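Local structure of ecdysteroid-phosphate phosphatase (Bombyx mori, 3C7T) at residues H12-V24 with Y54-Q67. The protein removes phosphate from ecdysteroid phosphates such as ecdysone 22-phosphate to release the active hormone, and also acts as a protein tyrosine phosphatase. Sequence-based numbering, arbitrary orientation.
Sequences HGERVDLTYGPWV and YVKDTPLTRLGWFQ. With WO4 (tungstate(VI)ion), chain E.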
ATOM      1  N   HIS A  12      -8.851  -8.155  -8.881  1.00 16.69           N
ATOM      2  CA  HIS A  12      -8.961  -7.756  -7.486  1.00 16.67           C
ATOM      3  C   HIS A  12      -7.566  -7.387  -6.937  1.00 17.04           C
ATOM      4  O   HIS A  12      -6.529  -7.737  -7.530  1.00 16.78           O
ATOM      5  CB  HIS A  12      -9.530  -8.919  -6.686  1.00 16.02           C
ATOM      6  CG  HIS A  12      -8.699 -10.158  -6.793  1.00 14.90           C
ATOM      7  ND1 HIS A  12      -7.474 -10.297  -6.161  1.00 14.17           N
ATOM      8  CD2 HIS A  12      -8.904 -11.302  -7.487  1.00 16.75           C
ATOM      9  CE1 HIS A  12      -6.971 -11.485  -6.458  1.00 18.79           C
ATOM     10  NE2 HIS A  12      -7.812 -12.103  -7.277  1.00 13.91           N
ATOM     11  N   GLY A  13      -7.540  -6.696  -5.792  1.00 17.14           N
ATOM     12  CA  GLY A  13      -6.290  -6.304  -5.164  1.00 16.38           C
ATOM     13  C   GLY A  13      -5.714  -7.446  -4.340  1.00 17.18           C
ATOM     14  O   GLY A  13      -6.209  -8.580  -4.384  1.00 16.25           O
ATOM     15  N   GLU A  14      -4.663  -7.134  -3.583  1.00 15.93           N
ATOM     16  CA  GLU A  14      -3.925  -8.112  -2.760  1.00 16.54           C
ATOM     17  C   GLU A  14      -4.830  -8.873  -1.794  1.00 15.24           C
ATOM     18  O   GLU A  14      -5.617  -8.265  -1.070  1.00 14.41           O
ATOM     19  CB  GLU A  14      -2.834  -7.380  -1.957  1.00 16.80           C
ATOM     20  CG  GLU A  14      -2.000  -8.290  -1.052  1.00 17.70           C
ATOM     21  CD  GLU A  14      -0.914  -7.546  -0.296  1.00 23.66           C
ATOM     22  OE1 GLU A  14      -1.216  -6.842   0.704  1.00 23.93           O
ATOM     23  OE2 GLU A  14       0.264  -7.698  -0.692  1.00 23.92           O
ATOM     24  N   ARG A  15      -4.702 -10.207  -1.786  1.00 15.52           N
ATOM     25  CA  ARG A  15      -5.561 -11.071  -0.958  1.00 16.30           C
ATOM     26  C   ARG A  15      -4.953 -11.370   0.413  1.00 16.38           C
ATOM     27  O   ARG A  15      -3.750 -11.685   0.509  1.00 16.68           O
ATOM     28  CB  ARG A  15      -5.753 -12.422  -1.680  1.00 16.31           C
ATOM     29  CG  ARG A  15      -6.688 -12.335  -2.877  1.00 19.31           C
ATOM     30  CD  ARG A  15      -6.585 -13.571  -3.721  1.00 18.71           C
ATOM     31  NE  ARG A  15      -7.018 -14.808  -3.048  1.00 20.33           N
ATOM     32  CZ  ARG A  15      -7.362 -15.928  -3.698  1.00 19.74           C
ATOM     33  NH1 ARG A  15      -7.315 -15.974  -5.023  1.00 22.97           N
ATOM     34  NH2 ARG A  15      -7.765 -17.016  -3.024  1.00 19.92           N
ATOM     35  N   VAL A  16      -5.781 -11.370   1.465  1.00 15.31           N
ATOM     36  CA  VAL A  16      -5.273 -11.763   2.780  1.00 16.69           C
ATOM     37  C   VAL A  16      -4.702 -13.200   2.735  1.00 17.26           C
ATOM     38  O   VAL A  16      -3.620 -13.461   3.236  1.00 18.02           O
ATOM     39  CB  VAL A  16      -6.375 -11.695   3.888  1.00 15.57           C
ATOM     40  CG1 VAL A  16      -5.865 -12.326   5.189  1.00 16.48           C
ATOM     41  CG2 VAL A  16      -6.792 -10.226   4.127  1.00 18.24           C
ATOM     42  N   ASP A  17      -5.455 -14.136   2.167  1.00 18.36           N
ATOM     43  CA  ASP A  17      -5.065 -15.572   2.218  1.00 18.87           C
ATOM     44  C   ASP A  17      -3.757 -15.885   1.475  1.00 19.93           C
ATOM     45  O   ASP A  17      -3.076 -16.874   1.802  1.00 20.46           O
ATOM     46  CB  ASP A  17      -6.229 -16.486   1.790  1.00 19.81           C
ATOM     47  CG  ASP A  17      -6.612 -16.345   0.324  1.00 20.73           C
ATOM     48  OD1 ASP A  17      -6.152 -15.430  -0.386  1.00 23.30           O
ATOM     49  OD2 ASP A  17      -7.448 -17.158  -0.148  1.00 23.00           O
ATOM     50  N   LEU A  18      -3.383 -15.037   0.517  1.00 19.16           N
ATOM     51  CA  LEU A  18      -2.132 -15.261  -0.218  1.00 20.54           C
ATOM     52  C   LEU A  18      -0.950 -14.512   0.388  1.00 21.23           C
ATOM     53  O   LEU A  18       0.219 -14.787   0.041  1.00 22.12           O
ATOM     54  CB  LEU A  18      -2.277 -14.861  -1.695  1.00 20.58           C
ATOM     55  CG  LEU A  18      -3.318 -15.641  -2.513  1.00 22.29           C
ATOM     56  CD1 LEU A  18      -3.280 -15.277  -4.014  1.00 21.76           C
ATOM     57  CD2 LEU A  18      -3.174 -17.164  -2.287  1.00 22.07           C
ATOM     58  N   THR A  19      -1.254 -13.562   1.265  1.00 20.69           N
ATOM     59  CA  THR A  19      -0.238 -12.745   1.923  1.00 20.04           C
ATOM     60  C   THR A  19       0.184 -13.316   3.267  1.00 19.94           C
ATOM     61  O   THR A  19       1.331 -13.128   3.681  1.00 19.85           O
ATOM     62  CB  THR A  19      -0.793 -11.308   2.132  1.00 20.19           C
ATOM     63  OG1 THR A  19      -1.142 -10.770   0.857  1.00 22.13           O
ATOM     64  CG2 THR A  19       0.223 -10.388   2.827  1.00 19.28           C
ATOM     65  N   TYR A  20      -0.747 -14.009   3.932  1.00 19.40           N
ATOM     66  CA  TYR A  20      -0.519 -14.597   5.252  1.00 19.80           C
ATOM     67  C   TYR A  20      -0.657 -16.112   5.221  1.00 19.67           C
ATOM     68  O   TYR A  20      -1.007 -16.679   4.217  1.00 20.39           O
ATOM     69  CB  TYR A  20      -1.541 -14.048   6.250  1.00 19.15           C
ATOM     70  CG  TYR A  20      -1.475 -12.534   6.399  1.00 21.25           C
ATOM     71  CD1 TYR A  20      -2.140 -11.699   5.498  1.00 21.10           C
ATOM     72  CD2 TYR A  20      -0.741 -11.951   7.434  1.00 19.33           C
ATOM     73  CE1 TYR A  20      -2.077 -10.284   5.621  1.00 21.35           C
ATOM     74  CE2 TYR A  20      -0.678 -10.541   7.562  1.00 21.17           C
ATOM     75  CZ  TYR A  20      -1.345  -9.733   6.661  1.00 22.85           C
ATOM     76  OH  TYR A  20      -1.279  -8.349   6.804  1.00 22.28           O
ATOM     77  N   GLY A  21      -0.363 -16.746   6.339  1.00 20.05           N
ATOM     78  CA  GLY A  21      -0.572 -18.186   6.496  1.00 21.05           C
ATOM     79  C   GLY A  21      -1.941 -18.462   7.117  1.00 21.29           C
ATOM     80  O   GLY A  21      -2.961 -18.020   6.570  1.00 21.57           O
ATOM     81  N   PRO A  22      -1.974 -19.198   8.250  1.00 21.83           N
ATOM     82  CA  PRO A  22      -3.266 -19.565   8.873  1.00 22.22           C
ATOM     83  C   PRO A  22      -3.901 -18.388   9.630  1.00 21.10           C
ATOM     84  O   PRO A  22      -4.039 -18.413  10.855  1.00 20.72           O
ATOM     85  CB  PRO A  22      -2.885 -20.727   9.807  1.00 22.43           C
ATOM     86  CG  PRO A  22      -1.472 -20.469  10.162  1.00 22.95           C
ATOM     87  CD  PRO A  22      -0.826 -19.753   8.992  1.00 21.53           C
ATOM     88  N   TRP A  23      -4.303 -17.351   8.898  1.00 21.07           N
ATOM     89  CA  TRP A  23      -4.676 -16.084   9.540  1.00 20.60           C
ATOM     90  C   TRP A  23      -5.963 -16.168  10.364  1.00 20.42           C
ATOM     91  O   TRP A  23      -6.064 -15.509  11.406  1.00 20.70           O
ATOM     92  CB  TRP A  23      -4.731 -14.915   8.513  1.00 19.95           C
ATOM     93  CG  TRP A  23      -5.872 -15.000   7.603  1.00 20.19           C
ATOM     94  CD1 TRP A  23      -5.981 -15.790   6.486  1.00 19.11           C
ATOM     95  CD2 TRP A  23      -7.106 -14.275   7.712  1.00 19.48           C
ATOM     96  NE1 TRP A  23      -7.218 -15.608   5.903  1.00 19.13           N
ATOM     97  CE2 TRP A  23      -7.923 -14.676   6.624  1.00 18.42           C
ATOM     98  CE3 TRP A  23      -7.600 -13.311   8.615  1.00 19.24           C
ATOM     99  CZ2 TRP A  23      -9.224 -14.158   6.416  1.00 19.50           C
ATOM    100  CZ3 TRP A  23      -8.909 -12.778   8.390  1.00 20.70           C
ATOM    101  CH2 TRP A  23      -9.689 -13.204   7.296  1.00 21.41           C
ATOM    102  N   VAL A  24      -6.901 -17.025   9.955  1.00 20.16           N
ATOM    103  CA  VAL A  24      -8.178 -17.152  10.674  1.00 19.94           C
ATOM    104  C   VAL A  24      -7.974 -17.752  12.082  1.00 20.38           C
ATOM    105  O   VAL A  24      -8.314 -17.087  13.068  1.00 20.98           O
ATOM    106  CB  VAL A  24      -9.276 -17.857   9.818  1.00 20.09           C
ATOM    107  CG1 VAL A  24     -10.515 -18.168  10.668  1.00 19.39           C
ATOM    108  CG2 VAL A  24      -9.631 -16.986   8.615  1.00 21.31           C
ATOM    109  N   TYR A  54     -14.828 -16.797   5.937  1.00 22.58           N
ATOM    110  CA  TYR A  54     -13.632 -15.989   5.611  1.00 22.26           C
ATOM    111  C   TYR A  54     -12.437 -16.831   5.191  1.00 22.34           C
ATOM    112  O   TYR A  54     -11.597 -16.357   4.418  1.00 22.57           O
ATOM    113  CB  TYR A  54     -13.247 -15.028   6.743  1.00 22.68           C
ATOM    114  CG  TYR A  54     -14.158 -13.816   6.817  1.00 22.87           C
ATOM    115  CD1 TYR A  54     -14.190 -12.882   5.767  1.00 21.91           C
ATOM    116  CD2 TYR A  54     -14.993 -13.595   7.927  1.00 23.99           C
ATOM    117  CE1 TYR A  54     -15.020 -11.772   5.813  1.00 22.50           C
ATOM    118  CE2 TYR A  54     -15.833 -12.460   7.984  1.00 24.24           C
ATOM    119  CZ  TYR A  54     -15.835 -11.563   6.922  1.00 23.90           C
ATOM    120  OH  TYR A  54     -16.634 -10.447   6.934  1.00 24.82           O
ATOM    121  N   VAL A  55     -12.339 -18.054   5.711  1.00 21.97           N
ATOM    122  CA  VAL A  55     -11.336 -19.012   5.192  1.00 21.78           C
ATOM    123  C   VAL A  55     -11.586 -19.261   3.696  1.00 22.54           C
ATOM    124  O   VAL A  55     -10.667 -19.196   2.879  1.00 23.16           O
ATOM    125  CB  VAL A  55     -11.343 -20.348   5.975  1.00 21.35           C
ATOM    126  CG1 VAL A  55     -10.399 -21.344   5.345  1.00 21.97           C
ATOM    127  CG2 VAL A  55     -10.961 -20.122   7.411  1.00 22.93           C
ATOM    128  N   LYS A  56     -12.836 -19.524   3.341  1.00 23.61           N
ATOM    129  CA  LYS A  56     -13.224 -19.829   1.952  1.00 24.24           C
ATOM    130  C   LYS A  56     -13.271 -18.625   1.014  1.00 24.73           C
ATOM    131  O   LYS A  56     -13.199 -18.780  -0.219  1.00 25.75           O
ATOM    132  CB  LYS A  56     -14.600 -20.503   1.944  1.00 24.09           C
ATOM    133  CG  LYS A  56     -14.620 -21.873   2.607  1.00 26.19           C
ATOM    134  CD  LYS A  56     -16.027 -22.358   2.877  1.00 28.76           C
ATOM    135  CE  LYS A  56     -15.979 -23.813   3.281  1.00 33.46           C
ATOM    136  NZ  LYS A  56     -16.919 -24.129   4.398  1.00 37.66           N
ATOM    137  N   ASP A  57     -13.418 -17.434   1.584  1.00 23.51           N
ATOM    138  CA  ASP A  57     -13.751 -16.241   0.799  1.00 23.17           C
ATOM    139  C   ASP A  57     -12.980 -15.064   1.392  1.00 22.03           C
ATOM    140  O   ASP A  57     -13.530 -14.244   2.126  1.00 21.83           O
ATOM    141  CB  ASP A  57     -15.288 -16.028   0.806  1.00 23.12           C
ATOM    142  CG  ASP A  57     -15.754 -14.861  -0.100  1.00 26.60           C
ATOM    143  OD1 ASP A  57     -15.114 -14.601  -1.169  1.00 25.65           O
ATOM    144  OD2 ASP A  57     -16.777 -14.224   0.272  1.00 24.37           O
ATOM    145  N   THR A  58     -11.686 -15.013   1.065  1.00 21.38           N
ATOM    146  CA  THR A  58     -10.738 -14.051   1.669  1.00 20.01           C
ATOM    147  C   THR A  58     -11.089 -12.561   1.479  1.00 18.89           C
ATOM    148  O   THR A  58     -11.590 -12.169   0.422  1.00 19.37           O
ATOM    149  CB  THR A  58      -9.320 -14.316   1.125  1.00 20.44           C
ATOM    150  OG1 THR A  58      -8.363 -13.586   1.905  1.00 22.70           O
ATOM    151  CG2 THR A  58      -9.237 -13.936  -0.359  1.00 21.54           C
ATOM    152  N   PRO A  59     -10.854 -11.726   2.510  1.00 17.59           N
ATOM    153  CA  PRO A  59     -10.898 -10.260   2.340  1.00 17.69           C
ATOM    154  C   PRO A  59      -9.670  -9.791   1.555  1.00 17.25           C
ATOM    155  O   PRO A  59      -8.692 -10.542   1.424  1.00 15.66           O
ATOM    156  CB  PRO A  59     -10.746  -9.745   3.773  1.00 18.93           C
ATOM    157  CG  PRO A  59     -11.043 -10.904   4.668  1.00 19.10           C
ATOM    158  CD  PRO A  59     -10.591 -12.112   3.906  1.00 17.51           C
ATOM    159  N   LEU A  60      -9.704  -8.547   1.074  1.00 16.52           N
ATOM    160  CA  LEU A  60      -8.457  -7.860   0.686  1.00 16.55           C
ATOM    161  C   LEU A  60      -7.677  -7.452   1.920  1.00 16.41           C
ATOM    162  O   LEU A  60      -8.265  -7.185   2.959  1.00 17.61           O
ATOM    163  CB  LEU A  60      -8.767  -6.573  -0.077  1.00 16.91           C
ATOM    164  CG  LEU A  60      -9.528  -6.603  -1.397  1.00 16.36           C
ATOM    165  CD1 LEU A  60      -9.681  -5.165  -1.885  1.00 16.66           C
ATOM    166  CD2 LEU A  60      -8.761  -7.472  -2.427  1.00 18.27           C
ATOM    167  N   THR A  61      -6.359  -7.337   1.765  1.00 15.73           N
ATOM    168  CA  THR A  61      -5.491  -6.701   2.761  1.00 14.89           C
ATOM    169  C   THR A  61      -5.758  -5.190   2.695  1.00 14.48           C
ATOM    170  O   THR A  61      -6.442  -4.716   1.764  1.00 14.86           O
ATOM    171  CB  THR A  61      -4.017  -6.925   2.411  1.00 14.95           C
ATOM    172  OG1 THR A  61      -3.768  -6.424   1.102  1.00 17.39           O
ATOM    173  CG2 THR A  61      -3.708  -8.446   2.460  1.00 14.94           C
ATOM    174  N   ARG A  62      -5.214  -4.449   3.661  1.00 14.90           N
ATOM    175  CA  ARG A  62      -5.221  -2.969   3.599  1.00 15.34           C
ATOM    176  C   ARG A  62      -4.595  -2.496   2.294  1.00 15.16           C
ATOM    177  O   ARG A  62      -5.132  -1.594   1.637  1.00 17.04           O
ATOM    178  CB  ARG A  62      -4.531  -2.342   4.824  1.00 16.37           C
ATOM    179  CG  ARG A  62      -5.257  -2.556   6.186  1.00 16.09           C
ATOM    180  CD  ARG A  62      -6.642  -1.915   6.243  1.00 18.19           C
ATOM    181  NE  ARG A  62      -6.596  -0.461   6.032  1.00 19.55           N
ATOM    182  CZ  ARG A  62      -6.373   0.446   6.980  1.00 23.00           C
ATOM    183  NH1 ARG A  62      -6.131   0.072   8.220  1.00 19.79           N
ATOM    184  NH2 ARG A  62      -6.352   1.748   6.667  1.00 21.71           N
ATOM    185  N   LEU A  63      -3.479  -3.109   1.907  1.00 15.18           N
ATOM    186  CA  LEU A  63      -2.798  -2.743   0.674  1.00 15.71           C
ATOM    187  C   LEU A  63      -3.729  -3.013  -0.511  1.00 14.71           C
ATOM    188  O   LEU A  63      -3.754  -2.259  -1.466  1.00 14.69           O
ATOM    189  CB  LEU A  63      -1.517  -3.551   0.505  1.00 15.81           C
ATOM    190  CG  LEU A  63      -0.751  -3.293  -0.789  1.00 16.61           C
ATOM    191  CD1 LEU A  63      -0.644  -1.781  -1.107  1.00 17.81           C
ATOM    192  CD2 LEU A  63       0.600  -3.971  -0.741  1.00 17.29           C
ATOM    193  N   GLY A  64      -4.469  -4.116  -0.464  1.00 15.62           N
ATOM    194  CA  GLY A  64      -5.384  -4.459  -1.573  1.00 15.91           C
ATOM    195  C   GLY A  64      -6.447  -3.400  -1.815  1.00 16.71           C
ATOM    196  O   GLY A  64      -6.729  -3.040  -2.953  1.00 16.30           O
ATOM    197  N   TRP A  65      -7.057  -2.902  -0.741  1.00 17.94           N
ATOM    198  CA  TRP A  65      -7.927  -1.720  -0.825  1.00 17.53           C
ATOM    199  C   TRP A  65      -7.205  -0.521  -1.436  1.00 17.58           C
ATOM    200  O   TRP A  65      -7.754   0.141  -2.306  1.00 16.74           O
ATOM    201  CB  TRP A  65      -8.420  -1.336   0.560  1.00 19.75           C
ATOM    202  CG  TRP A  65      -9.568  -2.146   1.002  1.00 20.45           C
ATOM    203  CD1 TRP A  65      -9.524  -3.378   1.600  1.00 22.88           C
ATOM    204  CD2 TRP A  65     -10.950  -1.788   0.904  1.00 22.61           C
ATOM    205  NE1 TRP A  65     -10.818  -3.805   1.891  1.00 22.45           N
ATOM    206  CE2 TRP A  65     -11.699  -2.842   1.476  1.00 22.50           C
ATOM    207  CE3 TRP A  65     -11.634  -0.654   0.404  1.00 21.93           C
ATOM    208  CZ2 TRP A  65     -13.110  -2.816   1.548  1.00 22.04           C
ATOM    209  CZ3 TRP A  65     -13.034  -0.623   0.484  1.00 22.71           C
ATOM    210  CH2 TRP A  65     -13.749  -1.697   1.060  1.00 22.78           C
ATOM    211  N   PHE A  66      -5.981  -0.260  -0.979  1.00 15.75           N
ATOM    212  CA  PHE A  66      -5.190   0.898  -1.458  1.00 16.48           C
ATOM    213  C   PHE A  66      -4.844   0.798  -2.944  1.00 16.03           C
ATOM    214  O   PHE A  66      -4.945   1.767  -3.696  1.00 16.25           O
ATOM    215  CB  PHE A  66      -3.914   0.990  -0.619  1.00 16.76           C
ATOM    216  CG  PHE A  66      -3.084   2.198  -0.902  1.00 18.45           C
ATOM    217  CD1 PHE A  66      -3.549   3.473  -0.603  1.00 21.86           C
ATOM    218  CD2 PHE A  66      -1.817   2.056  -1.455  1.00 19.26           C
ATOM    219  CE1 PHE A  66      -2.743   4.610  -0.866  1.00 21.04           C
ATOM    220  CE2 PHE A  66      -1.000   3.183  -1.713  1.00 20.63           C
ATOM    221  CZ  PHE A  66      -1.483   4.460  -1.425  1.00 22.42           C
ATOM    222  N   GLN A  67      -4.462  -0.401  -3.390  1.00 16.01           N
ATOM    223  CA  GLN A  67      -4.260  -0.658  -4.830  1.00 15.16           C
ATOM    224  C   GLN A  67      -5.488  -0.328  -5.659  1.00 15.63           C
ATOM    225  O   GLN A  67      -5.374   0.316  -6.712  1.00 15.86           O
ATOM    226  CB  GLN A  67      -3.876  -2.135  -5.052  1.00 14.96           C
ATOM    227  CG  GLN A  67      -2.510  -2.477  -4.449  1.00 15.77           C
ATOM    228  CD  GLN A  67      -2.182  -3.991  -4.438  1.00 17.56           C
ATOM    229  OE1 GLN A  67      -3.090  -4.844  -4.415  1.00 16.13           O
ATOM    230  NE2 GLN A  67      -0.865  -4.333  -4.382  1.00 18.28           N
TER
HETATM  231  W   WO4 E   1      -7.578 -14.316  -8.383  1.00 20.56           W
HETATM  232  O1  WO4 E   1      -7.254 -13.267  -9.975  1.00 20.07           O
HETATM  233  O2  WO4 E   1      -7.335 -16.121  -9.178  1.00 18.66           O
HETATM  234  O3  WO4 E   1      -6.249 -14.363  -6.909  1.00 13.35           O
HETATM  235  O4  WO4 E   1      -9.428 -14.402  -7.729  1.00 18.26           O
HETATM  236  O   HOH W   1       0.809  -6.700  -3.340  1.00 22.74           O
HETATM  237  O   HOH W   2     -10.426 -17.230  -0.203  1.00 33.44           O
HETATM  238  O   HOH W   3      -8.943 -16.595   3.860  1.00 22.28           O
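E14 OE1 accepts a hydrogen bond from T61 OG1 (2.6 Å) on its anti lone pair, and N39 ND2 donates to the same oxygen. T61 is the N-cap of helix 62-77: its OG1, between backbone N and carbonyl carbon (chi1 57°), also accepts from G64 N. T61 N donates to E14 O, and E14 N to Q67 OE1 (2.9 Å), near the line of its C=O but bent to 144° at the hydrogen. H12, centre of the RHG motif of this branch 1 histidine phosphatase domain and phosphorylated during catalysis, follows strand 5-11; its NE2 binds tungsten at 2.5 Å, and ND1 donates to G13 O in the ring plane. R15 NH1 reaches tungstate O3 (2.7 Å), and its NE and NH2 form a two-pronged salt bridge to D17 OD1 and OD2, each on a syn lone pair. A leucine in place of R15 would probably leave that carboxylate without its charge mate and the oxyanion with one donor fewer. D17 lies across T58, whose OG1 accepts from D17 N and donates to P59 O; V16 N adds a nearly straight bond to P59 O (3.0 Å). W23 CZ2 packs 3.5 Å from P59 CD, and water joins W23 NE1 to Y54 O.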